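Local coordinates for BDI-0842-like domain-containing protein (Parabacteroides distasonis, PDB 4JM1) that is of unknown function but adopts a small alpha/beta fold resembling that of the alpha-lytic protease prodomain, at residues A[28-33]-A[63-68]; A[36-41]-A[79-84]. One frame throughout, in Å; residues are numbered along the deposited sequence. Where two conformers were deposited one is given.

Contact 1. Residues A[28-33]-A[63-68]; sequences AIDADS and DIKNAK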
ATOM      1  N   ALA A  28      -2.508  -4.115   0.390  1.00 11.10           N
ATOM      2  CA  ALA A  28      -2.665  -5.494   0.855  1.00 10.15           C
ATOM      3  C   ALA A  28      -2.720  -6.426  -0.357  1.00 11.59           C
ATOM      4  O   ALA A  28      -3.547  -6.240  -1.252  1.00 12.47           O
ATOM      5  CB  ALA A  28      -3.925  -5.638   1.708  1.00 11.67           C
ATOM      6  N   ILE A  29      -1.843  -7.427  -0.351  1.00 12.12           N
ATOM      7  CA  ILE A  29      -1.732  -8.427  -1.406  1.00 12.19           C
ATOM      8  C   ILE A  29      -1.916  -9.846  -0.843  1.00 12.92           C
ATOM      9  O   ILE A  29      -1.823 -10.083   0.378  1.00 12.31           O
ATOM     10  CB  ILE A  29      -0.348  -8.339  -2.143  1.00 12.37           C
ATOM     11  CG1 ILE A  29       0.807  -8.630  -1.172  1.00 11.93           C
ATOM     12  CG2 ILE A  29      -0.187  -6.973  -2.803  1.00 13.16           C
ATOM     13  CD1 ILE A  29       2.106  -8.968  -1.877  1.00 14.72           C
ATOM     14  N   ASP A  30      -2.221 -10.787  -1.744  1.00 14.82           N
ATOM     15  CA  ASP A  30      -2.308 -12.188  -1.352  1.00 16.78           C
ATOM     16  C   ASP A  30      -0.895 -12.799  -1.327  1.00 17.50           C
ATOM     17  O   ASP A  30      -0.469 -13.488  -2.258  1.00 19.63           O
ATOM     18  CB  ASP A  30      -3.236 -12.952  -2.300  1.00 19.71           C
ATOM     19  CG  ASP A  30      -3.574 -14.342  -1.794  1.00 26.89           C
ATOM     20  OD1 ASP A  30      -3.351 -14.648  -0.595  1.00 24.33           O
ATOM     21  OD2 ASP A  30      -4.076 -15.135  -2.625  1.00 32.59           O
ATOM     22  N   ALA A  31      -0.166 -12.520  -0.256  1.00 15.18           N
ATOM     23  CA  ALA A  31       1.253 -12.840  -0.177  1.00 16.02           C
ATOM     24  C   ALA A  31       1.490 -14.308   0.154  1.00 15.86           C
ATOM     25  O   ALA A  31       0.830 -14.874   1.003  1.00 20.04           O
ATOM     26  CB  ALA A  31       1.924 -11.969   0.877  1.00 15.52           C
ATOM     27  N   ASP A  32       2.499 -14.876  -0.494  1.00 18.03           N
ATOM     28  CA  ASP A  32       2.966 -16.239  -0.184  1.00 21.46           C
ATOM     29  C   ASP A  32       4.027 -16.267   0.928  1.00 22.65           C
ATOM     30  O   ASP A  32       4.294 -17.329   1.515  1.00 24.59           O
ATOM     31  CB  ASP A  32       3.556 -16.892  -1.447  1.00 24.47           C
ATOM     32  CG  ASP A  32       2.505 -17.206  -2.515  1.00 34.57           C
ATOM     33  OD1 ASP A  32       1.285 -17.215  -2.224  1.00 42.26           O
ATOM     34  OD2 ASP A  32       2.910 -17.460  -3.667  1.00 44.68           O
ATOM     35  N   SER A  33       4.633 -15.118   1.213  1.00 21.08           N
ATOM     36  CA  SER A  33       5.735 -15.000   2.185  1.00 21.53           C
ATOM     37  C   SER A  33       5.443 -13.886   3.176  1.00 18.47           C
ATOM     38  O   SER A  33       4.587 -13.040   2.930  1.00 17.97           O
ATOM     39  CB  SER A  33       7.062 -14.712   1.454  1.00 22.13           C
ATOM     40  OG  SER A  33       7.319 -15.661   0.431  1.00 30.77           O
ATOM     41  N   ASP A  63      -0.044  -8.302   4.110  1.00 11.24           N
ATOM     42  CA  ASP A  63      -0.754  -9.498   3.627  1.00 12.65           C
ATOM     43  C   ASP A  63      -2.236  -9.307   3.902  1.00 12.66           C
ATOM     44  O   ASP A  63      -2.632  -9.115   5.051  1.00 13.07           O
ATOM     45  CB  ASP A  63      -0.198 -10.736   4.323  1.00 13.69           C
ATOM     46  CG  ASP A  63      -0.724 -12.057   3.751  1.00 15.44           C
ATOM     47  OD1 ASP A  63      -1.735 -12.081   3.009  1.00 16.00           O
ATOM     48  OD2 ASP A  63      -0.079 -13.087   4.048  1.00 19.62           O
ATOM     49  N   ILE A  64      -3.052  -9.393   2.845  1.00 12.28           N
ATOM     50  CA  ILE A  64      -4.510  -9.336   2.978  1.00 13.05           C
ATOM     51  C   ILE A  64      -5.064 -10.358   4.001  1.00 14.36           C
ATOM     52  O   ILE A  64      -6.095 -10.119   4.639  1.00 15.63           O
ATOM     53  CB  ILE A  64      -5.201  -9.553   1.598  1.00 13.67           C
ATOM     54  CG1 ILE A  64      -6.687  -9.155   1.627  1.00 15.81           C
ATOM     55  CG2 ILE A  64      -5.031 -11.031   1.089  1.00 15.11           C
ATOM     56  CD1 ILE A  64      -6.939  -7.642   1.747  1.00 15.81           C
ATOM     57  N   LYS A  65      -4.348 -11.462   4.175  1.00 14.33           N
ATOM     58  CA  LYS A  65      -4.801 -12.530   5.061  1.00 16.14           C
ATOM     59  C   LYS A  65      -4.615 -12.224   6.536  1.00 17.63           C
ATOM     60  O   LYS A  65      -5.159 -12.948   7.386  1.00 22.02           O
ATOM     61  CB  LYS A  65      -4.102 -13.847   4.732  1.00 17.18           C
ATOM     62  CG  LYS A  65      -4.437 -14.384   3.322  1.00 20.02           C
ATOM     63  CD  LYS A  65      -3.773 -15.703   3.019  1.00 21.74           C
ATOM     64  CE  LYS A  65      -2.257 -15.614   2.891  1.00 20.92           C
ATOM     65  NZ  LYS A  65      -1.826 -14.599   1.842  1.00 19.94           N
ATOM     66  N   ASN A  66      -3.859 -11.190   6.887  1.00 19.66           N
ATOM     67  CA  ASN A  66      -3.777 -10.879   8.311  0.70 19.71           C
ATOM     68  C   ASN A  66      -3.866  -9.414   8.697  1.00 20.45           C
ATOM     69  O   ASN A  66      -4.056  -9.098   9.868  1.00 24.28           O
ATOM     70  CB  ASN A  66      -2.547 -11.523   8.934  0.70 19.42           C
ATOM     71  CG  ASN A  66      -1.276 -11.039   8.309  0.70 12.39           C
ATOM     72  OD1 ASN A  66      -1.048  -9.814   8.232  0.70 17.66           O
ATOM     73  ND2 ASN A  66      -0.453 -11.957   7.846  0.70 17.00           N
ATOM     74  N   ALA A  67      -3.858  -8.520   7.737  1.00 16.48           N
ATOM     75  CA  ALA A  67      -3.950  -7.104   8.001  1.00 15.84           C
ATOM     76  C   ALA A  67      -5.360  -6.715   8.434  1.00 14.25           C
ATOM     77  O   ALA A  67      -6.347  -7.270   7.918  1.00 17.73           O
ATOM     78  CB  ALA A  67      -3.553  -6.334   6.752  1.00 16.31           C
ATOM     79  N   LYS A  68      -5.454  -5.716   9.313  1.00 15.06           N
ATOM     80  CA  LYS A  68      -6.747  -5.161   9.726  1.00 16.54           C
ATOM     81  C   LYS A  68      -6.826  -3.694   9.370  1.00 15.68           C
ATOM     82  O   LYS A  68      -6.125  -2.871   9.951  1.00 16.47           O
ATOM     83  CB  LYS A  68      -6.955  -5.365  11.215  1.00 19.87           C
ATOM     84  CG  LYS A  68      -6.973  -6.833  11.636  1.00 27.90           C
TER
HETATM   85  O   HOH W   1       2.537 -12.690   4.778  1.00 20.57           O
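Ala28, still within strand 24-29, turns its methyl toward Ile64 and meets the tip of that side chain, Ala28 CB to Ile64 CD1 being 3.6 Å. Ile64 reaches it with CG1 anti to the backbone N (chi1 -166°), while its CG2 branch comes close to Ile29 O and CA of Asp30. At Ile29 the backbone takes over: its O accepts the N-H of Ile64 at 2.8 Å in a nearly straight bond (167°), although the donor sits above the carbonyl plane. This is the last rung of a parallel pairing, with Ile29 bridged to Asp63 where strands 24-29 and 58-63, neighbours in the mixed four-stranded sheet, run out together. Beyond it the two segments are joined through the Lys65 ammonium, in a salt-bridge network with Asp30 and Asp63. Asp30, centre of an inverse gamma turn, offers the anti lone pair of OD1 to Lys65 NZ at 2.9 Å. The Lys65 chain, bent at chi3 and chi4, curls back so that NZ also donates to Ala31 O, in the carbonyl plane at 2.8 Å, and to the syn lone pair of Asp63 OD1. Asp63 OD1 also takes the N-H of Lys65, N to OD1 2.9 Å, from above the carboxylate plane, which makes an Asx turn, so two donors grip one oxygen. An alanine in place of Asp63 would remove both bonds and probably leave the ammonium less firmly placed and the turn looser. The CB of Ala31 rests against the carboxylate carbon of Asp63, and a water donates to both Ser33 O and Asp63 OD2.

Contact 2. Residues A[36-41]-A[79-84]; sequences GYDMLA and IGKAYK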
ATOM      1  N   GLY A  36       9.987  -9.542   2.444  1.00 13.83           N
ATOM      2  CA  GLY A  36      10.696  -9.494   1.188  1.00 14.77           C
ATOM      3  C   GLY A  36      10.053  -8.771   0.022  1.00 14.42           C
ATOM      4  O   GLY A  36      10.451  -8.985  -1.113  1.00 15.16           O
ATOM      5  N   TYR A  37       9.092  -7.897   0.294  1.00 12.06           N
ATOM      6  CA  TYR A  37       8.337  -7.235  -0.766  1.00 11.54           C
ATOM      7  C   TYR A  37       8.724  -5.763  -0.979  1.00 10.74           C
ATOM      8  O   TYR A  37       7.938  -4.962  -1.514  1.00 11.60           O
ATOM      9  CB  TYR A  37       6.825  -7.374  -0.548  1.00 12.23           C
ATOM     10  CG  TYR A  37       6.329  -8.809  -0.631  1.00 11.32           C
ATOM     11  CD1 TYR A  37       6.399  -9.644   0.467  1.00 15.10           C
ATOM     12  CD2 TYR A  37       5.808  -9.328  -1.828  1.00 12.74           C
ATOM     13  CE1 TYR A  37       5.950 -10.959   0.408  1.00 16.83           C
ATOM     14  CE2 TYR A  37       5.344 -10.645  -1.890  1.00 13.86           C
ATOM     15  CZ  TYR A  37       5.437 -11.462  -0.775  1.00 14.74           C
ATOM     16  OH  TYR A  37       4.978 -12.765  -0.820  1.00 19.85           O
ATOM     17  N   ASP A  38       9.957  -5.404  -0.638  1.00 11.24           N
ATOM     18  CA  ASP A  38      10.350  -4.018  -0.815  1.00 11.09           C
ATOM     19  C   ASP A  38      10.302  -3.580  -2.279  1.00 11.06           C
ATOM     20  O   ASP A  38      10.022  -2.425  -2.552  1.00 11.79           O
ATOM     21  CB  ASP A  38      11.746  -3.740  -0.267  1.00 11.33           C
ATOM     22  CG  ASP A  38      11.839  -3.801   1.253  1.00 15.02           C
ATOM     23  OD1 ASP A  38      10.809  -3.954   1.968  1.00 13.88           O
ATOM     24  OD2 ASP A  38      12.994  -3.635   1.756  1.00 17.61           O
HETATM   25  N   MSE A  39      10.696  -4.456  -3.205  1.00 10.90           N
HETATM   26  CA  MSE A  39      10.711  -4.034  -4.617  1.00 11.73           C
HETATM   27  C   MSE A  39       9.297  -3.707  -5.133  1.00 11.25           C
HETATM   28  O   MSE A  39       9.086  -2.746  -5.875  1.00 11.84           O
HETATM   29  CB  MSE A  39      11.387  -5.061  -5.519  1.00 12.41           C
HETATM   30  CG  MSE A  39      12.855  -5.237  -5.225  1.00 13.04           C
HETATM   31 SE   MSE A  39      13.861  -6.376  -6.392  0.75 21.51          SE
HETATM   32  CE  MSE A  39      13.982  -5.009  -7.762  1.00 18.21           C
ATOM     33  N   LEU A  40       8.335  -4.510  -4.715  1.00 10.70           N
ATOM     34  CA  LEU A  40       6.927  -4.247  -5.023  1.00 10.76           C
ATOM     35  C   LEU A  40       6.486  -2.910  -4.443  1.00 11.25           C
ATOM     36  O   LEU A  40       5.858  -2.101  -5.147  1.00 10.38           O
ATOM     37  CB  LEU A  40       6.050  -5.391  -4.504  1.00 10.66           C
ATOM     38  CG  LEU A  40       4.546  -5.241  -4.742  1.00 11.44           C
ATOM     39  CD1 LEU A  40       4.211  -5.308  -6.238  1.00 11.97           C
ATOM     40  CD2 LEU A  40       3.780  -6.286  -3.916  1.00 12.86           C
ATOM     41  N   ALA A  41       6.871  -2.643  -3.201  1.00 10.62           N
ATOM     42  CA  ALA A  41       6.534  -1.376  -2.564  1.00  9.53           C
ATOM     43  C   ALA A  41       7.080  -0.202  -3.356  1.00 10.60           C
ATOM     44  O   ALA A  41       6.385   0.785  -3.572  1.00 11.87           O
ATOM     45  CB  ALA A  41       7.068  -1.320  -1.113  1.00 10.49           C
ATOM     46  N   ILE A  79       5.225  -6.352   5.252  1.00  9.98           N
ATOM     47  CA  ILE A  79       6.026  -7.337   4.535  1.00 10.73           C
ATOM     48  C   ILE A  79       6.921  -6.744   3.460  1.00  9.78           C
ATOM     49  O   ILE A  79       7.746  -7.436   2.848  1.00 11.73           O
ATOM     50  CB  ILE A  79       5.139  -8.499   4.014  1.00 11.49           C
ATOM     51  CG1 ILE A  79       4.207  -8.072   2.884  1.00 11.28           C
ATOM     52  CG2 ILE A  79       4.349  -9.159   5.210  1.00 15.32           C
ATOM     53  CD1 ILE A  79       3.321  -9.154   2.319  1.00 13.64           C
ATOM     54  N   GLY A  80       6.740  -5.453   3.193  1.00 10.42           N
ATOM     55  CA  GLY A  80       7.600  -4.707   2.297  1.00 12.50           C
ATOM     56  C   GLY A  80       7.365  -3.221   2.521  1.00 10.34           C
ATOM     57  O   GLY A  80       6.312  -2.819   3.013  1.00 10.75           O
ATOM     58  N   LYS A  81       8.347  -2.392   2.151  1.00 10.94           N
ATOM     59  CA  LYS A  81       8.245  -0.967   2.329  1.00 11.61           C
ATOM     60  C   LYS A  81       9.120  -0.240   1.336  1.00 10.78           C
ATOM     61  O   LYS A  81      10.121  -0.802   0.848  1.00 12.99           O
ATOM     62  CB  LYS A  81       8.599  -0.582   3.776  1.00 13.50           C
ATOM     63  CG  LYS A  81      10.047  -0.723   4.182  1.00 17.11           C
ATOM     64  CD  LYS A  81      10.179  -0.328   5.661  1.00 18.98           C
ATOM     65  CE  LYS A  81      11.609  -0.339   6.139  1.00 24.82           C
ATOM     66  NZ  LYS A  81      12.015  -1.679   6.641  1.00 22.75           N
ATOM     67  N   ALA A  82       8.755   1.006   1.069  1.00 10.81           N
ATOM     68  CA  ALA A  82       9.526   1.939   0.235  1.00 11.75           C
ATOM     69  C   ALA A  82       9.207   3.354   0.696  1.00 11.54           C
ATOM     70  O   ALA A  82       8.041   3.701   0.888  1.00 13.82           O
ATOM     71  CB  ALA A  82       9.159   1.783  -1.240  1.00 13.39           C
ATOM     72  N   TYR A  83      10.248   4.182   0.848  1.00 13.64           N
ATOM     73  CA  TYR A  83      10.096   5.574   1.258  1.00 14.17           C
ATOM     74  C   TYR A  83      10.272   6.547   0.109  1.00 16.59           C
ATOM     75  O   TYR A  83      11.021   6.274  -0.821  1.00 18.79           O
ATOM     76  CB  TYR A  83      11.143   5.906   2.337  1.00 13.77           C
ATOM     77  CG  TYR A  83      11.004   5.076   3.615  1.00 12.88           C
ATOM     78  CD1 TYR A  83      10.162   5.492   4.629  1.00 13.74           C
ATOM     79  CD2 TYR A  83      11.721   3.919   3.799  1.00 16.96           C
ATOM     80  CE1 TYR A  83      10.033   4.761   5.812  1.00 14.61           C
ATOM     81  CE2 TYR A  83      11.615   3.177   4.969  1.00 16.71           C
ATOM     82  CZ  TYR A  83      10.742   3.617   5.971  1.00 14.63           C
ATOM     83  OH  TYR A  83      10.625   2.877   7.134  1.00 17.23           O
ATOM     84  N   LYS A  84       9.591   7.674   0.229  1.00 19.78           N
ATOM     85  CA  LYS A  84       9.702   8.839  -0.691  1.00 27.08           C
ATOM     86  C   LYS A  84      11.148   9.285  -0.920  1.00 31.74           C
ATOM     87  O   LYS A  84      11.983   9.221  -0.013  1.00 33.23           O
ATOM     88  CB  LYS A  84       8.883  10.009  -0.111  1.00 30.19           C
ATOM     89  CG  LYS A  84       9.325  11.438  -0.523  1.00 38.67           C
ATOM     90  CD  LYS A  84       8.435  12.483   0.115  1.00 44.70           C
ATOM     91  CE  LYS A  84       8.787  12.694   1.575  1.00 50.45           C
ATOM     92  NZ  LYS A  84       7.629  13.238   2.367  1.00 55.44           N
ATOM     93  OXT LYS A  84      11.503   9.702  -2.040  1.00 35.01           O
TER
HETATM   94  O   HOH W   2      12.021  -0.291  -1.191  1.00 20.52           O
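The first turn of helix 38-50 sits against the edge strand 78-83 at a classic beta bulge, where Ile79 and Gly80 both face Ile61 of the adjoining strand. Tyr37 holds the N-cap position, and its backbone N donates to Ile79 O at 2.9 Å, in the plane of that carbonyl. The Tyr37 side chain runs alongside Ile79, both pointing the same way: Tyr37 CD1 packs on Ile79 CG1 at 3.6 Å, and Tyr37 CD1 and CE1 both touch the isoleucine's CD1 methyl. Ile79 O lies at the edge of the ring, in its plane, while the phenol OH accepts from the backbone N of Ser33. Gly80 lets the backbones close in, its CA lying 3.6 Å from Tyr37 C; a CB there would collide with that carbon. Asp38, next after Tyr37, carries its CG beside its own backbone N (chi1 -69°), which brings OD1 to the N-H of Lys81, OD1 to N 2.9 Å. The donor approaches from above the carboxylate plane and the bond is bent, 147° at the hydrogen. A water donating to both Asp38 O and Lys81 O adds a water-mediated link between helix and strand. A turn later, Ala41 CB presses on the Lys81 carbonyl carbon at 3.4 Å and meets the Ala82 methyl at 3.7 Å. The helix start is thus joined to the strand through a backbone donor and a carboxylate; the latter's negative charge, at the helix N terminus, would probably be stabilised by the helix dipole and by the more distant ammonium of Lys81.

In the fold
From the N terminus, past helix 3-9 and strand 16-19, the chain leaves strand 24-29 through residues 28-33, turns, and enters helix 38-50 through residues 36-41; strand 58-63 follows, and its exit at 63-68 returns to 28-33, closing contact 1. After the small hairpin of strands 68-70 and 73-75, residues 79-84 come back to the helix start and close contact 2. The two loops cross, since their segments alternate along the chain. Contact 1 ties the ends of two parallel central strands, and contact 2 ties the helix to the edge strand of the same sheet. They meet where Ala31 CB touches Ile79 CD1 and the Tyr37 ring packs on Ile29.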